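Local coordinates for protein probable thiol peroxidase (Chromobacterium violaceum, PDB 3KEB) that probably acts as a thiol peroxidase of the redoxin family, reducing peroxides at the expense of thiols, at residues P16-P22 and K121-I127; S47-K51 and A143-N147; S137-I141 and S152-A156. All blocks are in the same frame, centred on the assembly; numbering follows the deposited sequence. Where two conformers were deposited one is given.

Interaction 1. Residues P16-P22 and K121-I127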
# COMPACT_ATOMS: atom_id res chain seq x y z
N PRO A 16 -3.37 -15.78 -12.40
CA PRO A 16 -3.57 -14.92 -13.60
C PRO A 16 -3.16 -13.50 -13.41
O PRO A 16 -3.20 -12.97 -12.27
CB PRO A 16 -5.09 -15.00 -13.85
CG PRO A 16 -5.66 -16.06 -12.84
CD PRO A 16 -4.63 -16.16 -11.75
N VAL A 17 -2.71 -12.89 -14.50
CA VAL A 17 -2.40 -11.48 -14.56
C VAL A 17 -3.30 -10.92 -15.64
O VAL A 17 -3.37 -11.46 -16.74
CB VAL A 17 -0.94 -11.25 -14.88
CG1 VAL A 17 -0.57 -9.72 -14.90
CG2 VAL A 17 -0.05 -12.04 -13.84
N ILE A 18 -3.98 -9.82 -15.30
CA ILE A 18 -5.09 -9.31 -16.04
C ILE A 18 -4.82 -7.93 -16.63
O ILE A 18 -4.19 -7.10 -15.99
CB ILE A 18 -6.33 -9.20 -15.09
CG1 ILE A 18 -6.69 -10.55 -14.46
CG2 ILE A 18 -7.50 -8.67 -15.90
CD1 ILE A 18 -6.95 -11.59 -15.49
N GLY A 19 -5.36 -7.69 -17.83
CA GLY A 19 -5.27 -6.38 -18.46
C GLY A 19 -4.41 -6.44 -19.70
O GLY A 19 -3.79 -7.45 -19.98
N ASP A 20 -4.30 -5.32 -20.40
CA ASP A 20 -3.54 -5.21 -21.64
C ASP A 20 -2.17 -4.60 -21.34
O ASP A 20 -2.02 -3.41 -21.10
CB ASP A 20 -4.26 -4.29 -22.62
CG ASP A 20 -5.58 -4.89 -23.13
OD1 ASP A 20 -5.77 -6.13 -23.06
OD2 ASP A 20 -6.41 -4.12 -23.65
N PHE A 21 -1.17 -5.43 -21.41
CA PHE A 21 0.19 -5.01 -21.07
C PHE A 21 0.75 -4.27 -22.29
O PHE A 21 0.55 -4.74 -23.44
CB PHE A 21 1.01 -6.26 -20.76
CG PHE A 21 2.45 -5.95 -20.35
CD1 PHE A 21 2.71 -5.28 -19.22
CD2 PHE A 21 3.50 -6.42 -21.11
CE1 PHE A 21 3.99 -5.03 -18.84
CE2 PHE A 21 4.80 -6.17 -20.75
CZ PHE A 21 5.04 -5.47 -19.62
N PRO A 22 1.34 -3.08 -22.09
CA PRO A 22 1.88 -2.33 -23.25
C PRO A 22 2.94 -3.08 -24.04
O PRO A 22 3.74 -3.85 -23.46
CB PRO A 22 2.47 -1.07 -22.63
CG PRO A 22 1.70 -0.90 -21.36
CD PRO A 22 1.51 -2.31 -20.84
N LYS A 121 -5.07 -2.60 -14.11
CA LYS A 121 -5.65 -3.20 -15.28
C LYS A 121 -5.14 -2.50 -16.53
O LYS A 121 -4.84 -3.15 -17.54
CB LYS A 121 -7.16 -3.15 -15.19
CG LYS A 121 -7.83 -3.92 -16.32
CD LYS A 121 -9.19 -4.51 -15.86
CE LYS A 121 -9.82 -5.33 -16.98
NZ LYS A 121 -11.25 -5.70 -16.68
N ARG A 122 -4.99 -1.17 -16.47
CA ARG A 122 -4.61 -0.36 -17.61
C ARG A 122 -3.20 -0.69 -18.10
O ARG A 122 -2.89 -0.45 -19.24
CB ARG A 122 -4.72 1.17 -17.27
CG ARG A 122 -6.21 1.71 -17.17
CD ARG A 122 -6.39 3.22 -16.68
NE ARG A 122 -5.49 4.20 -17.29
CZ ARG A 122 -5.55 4.64 -18.55
NH1 ARG A 122 -6.51 4.22 -19.39
NH2 ARG A 122 -4.67 5.52 -18.97
N TYR A 123 -2.32 -1.19 -17.19
CA TYR A 123 -0.94 -1.57 -17.52
C TYR A 123 -0.76 -3.10 -17.61
O TYR A 123 0.34 -3.58 -17.82
CB TYR A 123 0.05 -0.99 -16.51
CG TYR A 123 0.61 0.35 -16.98
CD1 TYR A 123 -0.17 1.47 -16.99
CD2 TYR A 123 1.92 0.47 -17.46
CE1 TYR A 123 0.29 2.68 -17.45
CE2 TYR A 123 2.42 1.70 -17.88
CZ TYR A 123 1.60 2.80 -17.90
OH TYR A 123 2.05 4.02 -18.34
N GLY A 124 -1.86 -3.85 -17.52
CA GLY A 124 -1.80 -5.33 -17.63
C GLY A 124 -1.00 -6.05 -16.56
O GLY A 124 -0.28 -7.04 -16.83
N VAL A 125 -1.13 -5.56 -15.32
CA VAL A 125 -0.35 -6.12 -14.21
C VAL A 125 -1.24 -6.44 -13.02
O VAL A 125 -0.74 -6.61 -11.90
CB VAL A 125 0.85 -5.21 -13.84
CG1 VAL A 125 1.94 -5.14 -14.98
CG2 VAL A 125 0.45 -3.76 -13.41
N LEU A 126 -2.54 -6.52 -13.26
CA LEU A 126 -3.50 -6.81 -12.20
C LEU A 126 -3.51 -8.29 -11.79
O LEU A 126 -3.76 -9.14 -12.62
CB LEU A 126 -4.92 -6.40 -12.63
CG LEU A 126 -6.10 -6.69 -11.64
CD1 LEU A 126 -5.84 -5.94 -10.32
CD2 LEU A 126 -7.47 -6.35 -12.24
N ILE A 127 -3.32 -8.55 -10.51
CA ILE A 127 -3.51 -9.89 -9.89
C ILE A 127 -4.74 -9.78 -8.97
O ILE A 127 -4.83 -8.85 -8.15
CB ILE A 127 -2.24 -10.34 -9.10
CG1 ILE A 127 -0.99 -10.44 -10.02
CG2 ILE A 127 -2.44 -11.71 -8.43
CD1 ILE A 127 0.32 -10.54 -9.32
O HOH W 1 -5.99 -3.19 -19.96
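Ile18 and Leu126 pair as a single antiparallel, hydrogen-bonded bridge. Ile18 N donates to Leu126 O at 2.8 Å. Leu126 N returns a longer bond to Ile18 O at 3.2 Å. The two side chains touch near their roots, with Ile18 CB 4.0 Å from Leu126 CB. Beside the bridge, Val17 CG1 packs where Gly124 joins Val125, 3.3 Å from Gly124 O. With CG1 trans to its N (chi1 -178°), this methyl is carried to the Gly124-Val125 link, while CG2 is turned to Ile127 CG1. Further along, the Phe21 ring meets a carbonyl at its edge, with CD1 3.2 Å from Tyr123 O. The Pro22 ring crosses the Tyr123 side chain at about a right angle.

The contacts of Gly19 to Pro22 lie at the end of helix 119-122. A Schellman motif closes it, with Gly124 at positive phi as the C-prime residue. Gly19 and Gly124 pack backbone to backbone, their CA atoms 3.7 Å apart. Gly19 CA also makes a CA-H...O contact with Lys121 O at 3.4 Å. Water 1 joins the two segments here, accepting from Asp20 N and donating to Lys121 O. In the second shell, Tyr123 OH is hydrogen-bonded to Pro29 O, and the Tyr123 ring stacks with Phe119.

Interaction 2. Residues S47-K51 and A143-N147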
# COMPACT_ATOMS: atom_id res chain seq x y z
N SER A 47 8.80 14.47 -17.89
CA SER A 47 8.86 14.91 -19.27
C SER A 47 10.32 15.01 -19.75
O SER A 47 11.30 15.12 -18.97
CB SER A 47 8.06 16.20 -19.48
OG SER A 47 8.55 17.18 -18.59
N HIS A 48 10.43 14.85 -21.06
CA HIS A 48 11.69 14.92 -21.78
C HIS A 48 12.76 13.98 -21.24
O HIS A 48 13.94 14.36 -21.15
CB HIS A 48 12.18 16.38 -21.82
CG HIS A 48 11.17 17.32 -22.44
ND1 HIS A 48 10.39 18.18 -21.69
CD2 HIS A 48 10.82 17.52 -23.73
CE1 HIS A 48 9.62 18.89 -22.50
NE2 HIS A 48 9.87 18.52 -23.74
N THR A 49 12.37 12.76 -20.88
CA THR A 49 13.36 11.76 -20.56
C THR A 49 12.90 10.38 -20.95
O THR A 49 11.70 10.05 -20.82
CB THR A 49 13.77 11.74 -19.03
OG1 THR A 49 14.80 10.77 -18.84
CG2 THR A 49 12.59 11.39 -18.13
N PRO A 50 13.82 9.56 -21.44
CA PRO A 50 13.47 8.17 -21.60
C PRO A 50 13.36 7.57 -20.21
O PRO A 50 13.89 8.13 -19.26
CB PRO A 50 14.64 7.56 -22.37
CG PRO A 50 15.74 8.58 -22.34
CD PRO A 50 15.19 9.87 -21.91
N LYS A 51 12.65 6.48 -20.13
CA LYS A 51 12.45 5.81 -18.84
C LYS A 51 12.29 4.37 -18.87
O LYS A 51 11.95 3.77 -19.88
CB LYS A 51 11.29 6.41 -18.12
CG LYS A 51 10.03 6.49 -18.87
CD LYS A 51 9.65 7.89 -18.64
CE LYS A 51 8.55 8.36 -19.42
NZ LYS A 51 8.85 9.87 -19.78
N ALA A 143 10.74 2.86 -22.33
CA ALA A 143 10.06 3.87 -23.19
C ALA A 143 10.99 5.03 -23.45
O ALA A 143 11.83 5.38 -22.60
CB ALA A 143 8.75 4.38 -22.56
N ASP A 144 10.90 5.59 -24.64
CA ASP A 144 11.68 6.78 -24.97
C ASP A 144 11.07 8.06 -24.40
O ASP A 144 10.06 8.03 -23.70
CB ASP A 144 11.94 6.85 -26.46
CG ASP A 144 10.69 6.97 -27.29
OD1 ASP A 144 9.66 7.49 -26.81
OD2 ASP A 144 10.78 6.54 -28.49
N ALA A 145 11.63 9.21 -24.75
CA ALA A 145 11.18 10.46 -24.18
C ALA A 145 9.80 10.86 -24.73
O ALA A 145 9.09 11.64 -24.08
CB ALA A 145 12.19 11.57 -24.43
N ALA A 146 9.39 10.27 -25.87
CA ALA A 146 8.04 10.44 -26.41
C ALA A 146 7.01 9.47 -25.78
O ALA A 146 5.84 9.42 -26.21
CB ALA A 146 8.08 10.23 -27.98
N ASN A 147 7.45 8.70 -24.81
CA ASN A 147 6.67 7.64 -24.15
C ASN A 147 6.21 6.53 -25.08
O ASN A 147 5.24 5.86 -24.82
CB ASN A 147 5.50 8.23 -23.34
CG ASN A 147 5.99 9.15 -22.24
OD1 ASN A 147 7.06 8.88 -21.56
ND2 ASN A 147 5.33 10.28 -22.09
O HOH W 2 9.40 12.34 -21.64
O HOH W 3 6.45 12.17 -20.14
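Lys51 and Ala143 form an antiparallel, hydrogen-bonded pair. Lys51 N donates to Ala143 O at 2.8 Å. Ala143 N answers with a bond to Lys51 O at 2.9 Å. The Lys51 side chain folds back along its own segment. Its CG sits between the backbone N and the carbonyl carbon (chi1 52°), and the chain bends at chi2 and chi4. This brings NZ to Thr49 O, 3.0 Å away and nearly in line with the C=O bond. NZ also donates to Phe46 O. The ammonium group is therefore held by two backbone carbonyls. Water 3 links it to the other segment, accepting from Asn147 ND2 at 2.9 Å and, weakly, from Lys51 NZ.

Ala145 lies in the type I turn from Asp144 to Asn147. Its CB rests on the Thr49 backbone, 3.7 Å from Thr49 C. Its CA-H points at Thr49 O. Water 2 adds a bridge, accepting from Thr49 N and donating to Ala145 O.

The turn links strand 139-143 to strand 149-154, and Asp144 OD2 is hydrogen-bonded to His150 NE2. The Lys51-Ala143 pair lies where strands 51-55 and 139-143 adjoin in the mixed sheet. Beyond Lys51, strand 84-89 continues that sheet, and Ile86 packs against the Lys51 side chain.

Interaction 3. Residues S137-I141 and S152-A156; sequences SPAII and SERLA
Pro138 meets Leu155 just beyond the paired strands, while Ser137 before it reaches that segment through a water. Ser137 OG donates to water 4, which in turn donates to Pro138 O and Leu155 O. Pro138 O also accepts from Leu155 N at 3.0 Å. The proline ring crosses the Leu155 side chain at about a right angle, with Pro138 CB 3.9 Å from Leu155 CD1. Ala139 forms a non-hydrogen-bonded pair with Arg154. Its CB lies 3.7 Å from Arg154 CG, while the guanidinium group is hydrogen-bonded through NH1 to Gly124 O and makes a cation-pi contact with Phe6. Ile140 and Glu153 form the hydrogen-bonded pair. Ile140 N donates to Glu153 O at 2.8 Å, and Glu153 N to Ile140 O at 3.0 Å. A chi1 of -175° turns Ile140 CG1 off the pair and leaves CG2 against Glu153 CB. Glu153 OE1 accepts from Asp163 N. Ile141 forms a non-hydrogen-bonded pair with Ser152, its CG1 4.1 Å from Ser152 CB, on the same sheet face as Ala139 and Arg154.

The axes of 139-141 and 152-154 approach to 4.7 Å, antiparallel at 178°. This is the hairpin of strands 139-143 and 149-154, the antiparallel edge expected of a thioredoxin-like sheet.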
# COMPACT_ATOMS: atom_id res chain seq x y z
N SER A 137 1.72 -7.19 -10.70
CA SER A 137 2.59 -8.24 -11.16
C SER A 137 3.93 -7.62 -11.67
O SER A 137 3.93 -6.54 -12.24
CB SER A 137 1.88 -9.08 -12.22
OG SER A 137 2.47 -10.35 -12.25
N PRO A 138 5.05 -8.27 -11.43
CA PRO A 138 6.31 -7.66 -11.81
C PRO A 138 6.56 -7.59 -13.35
O PRO A 138 6.29 -8.55 -14.07
CB PRO A 138 7.36 -8.54 -11.12
CG PRO A 138 6.66 -9.81 -10.94
CD PRO A 138 5.28 -9.42 -10.55
N ALA A 139 6.96 -6.40 -13.81
CA ALA A 139 7.09 -6.10 -15.23
C ALA A 139 8.08 -4.96 -15.45
O ALA A 139 8.49 -4.23 -14.51
CB ALA A 139 5.71 -5.79 -15.87
N ILE A 140 8.58 -4.91 -16.67
CA ILE A 140 9.53 -3.87 -17.02
C ILE A 140 9.14 -3.33 -18.33
O ILE A 140 8.76 -4.09 -19.22
CB ILE A 140 11.01 -4.35 -17.04
CG1 ILE A 140 11.95 -3.18 -17.29
CG2 ILE A 140 11.27 -5.49 -18.09
CD1 ILE A 140 13.46 -3.55 -16.86
N ILE A 141 9.25 -2.01 -18.47
CA ILE A 141 8.94 -1.34 -19.75
C ILE A 141 9.92 -0.23 -20.02
O ILE A 141 10.07 0.68 -19.22
CB ILE A 141 7.55 -0.67 -19.71
CG1 ILE A 141 6.47 -1.68 -19.37
CG2 ILE A 141 7.22 0.04 -21.07
CD1 ILE A 141 5.09 -1.03 -19.13
N SER A 152 9.09 -4.44 -23.63
CA SER A 152 8.29 -4.69 -22.42
C SER A 152 8.32 -6.19 -22.08
O SER A 152 8.34 -7.02 -22.97
CB SER A 152 6.83 -4.15 -22.57
OG SER A 152 6.08 -4.87 -23.54
N GLU A 153 8.29 -6.54 -20.80
CA GLU A 153 8.33 -7.92 -20.39
C GLU A 153 7.64 -8.02 -19.05
O GLU A 153 7.91 -7.24 -18.12
CB GLU A 153 9.80 -8.37 -20.27
CG GLU A 153 10.00 -9.79 -19.72
CD GLU A 153 11.45 -10.08 -19.32
OE1 GLU A 153 12.32 -9.17 -19.29
OE2 GLU A 153 11.72 -11.24 -19.04
N ARG A 154 6.79 -9.03 -18.91
CA ARG A 154 6.31 -9.42 -17.58
C ARG A 154 6.98 -10.67 -17.15
O ARG A 154 7.20 -11.56 -17.95
CB ARG A 154 4.82 -9.69 -17.65
CG ARG A 154 4.12 -8.48 -17.86
CD ARG A 154 2.65 -8.71 -17.90
NE ARG A 154 2.22 -9.34 -19.16
CZ ARG A 154 0.95 -9.54 -19.50
NH1 ARG A 154 -0.02 -9.20 -18.69
NH2 ARG A 154 0.63 -10.13 -20.67
N LEU A 155 7.40 -10.72 -15.89
CA LEU A 155 7.99 -11.90 -15.37
C LEU A 155 6.97 -13.02 -15.24
O LEU A 155 5.89 -12.82 -14.69
CB LEU A 155 8.61 -11.62 -13.98
CG LEU A 155 9.79 -10.68 -13.87
CD1 LEU A 155 10.31 -10.74 -12.37
CD2 LEU A 155 10.84 -11.07 -14.92
N ALA A 156 7.35 -14.22 -15.68
CA ALA A 156 6.55 -15.42 -15.50
C ALA A 156 6.69 -16.09 -14.13
O ALA A 156 5.90 -16.95 -13.79
CB ALA A 156 6.79 -16.43 -16.65
O HOH W 4 4.53 -10.55 -14.15

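How the interactions relate
Interactions 1 and 3 are neighbours, with centres about 10 Å apart. They touch through probable hydrogen bonds from Ser152 OG to Pro22 O and from Ser137 N to Val125 O. Interaction 2 is remote from interaction 1, about 22 Å between centres. It joins interaction 3 through strand 139-143, and their centres are about 18 Å apart. Along the chain, interaction 1 closes before interaction 3 opens. Interaction 2 crosses both. Interactions 1 and 3 join the loop after strand 13-16 and the end of helix 119-122 to the hairpin. Interaction 2 joins strand 51-55 to the far end of strand 139-143. All three thus meet on one thioredoxin-like sheet.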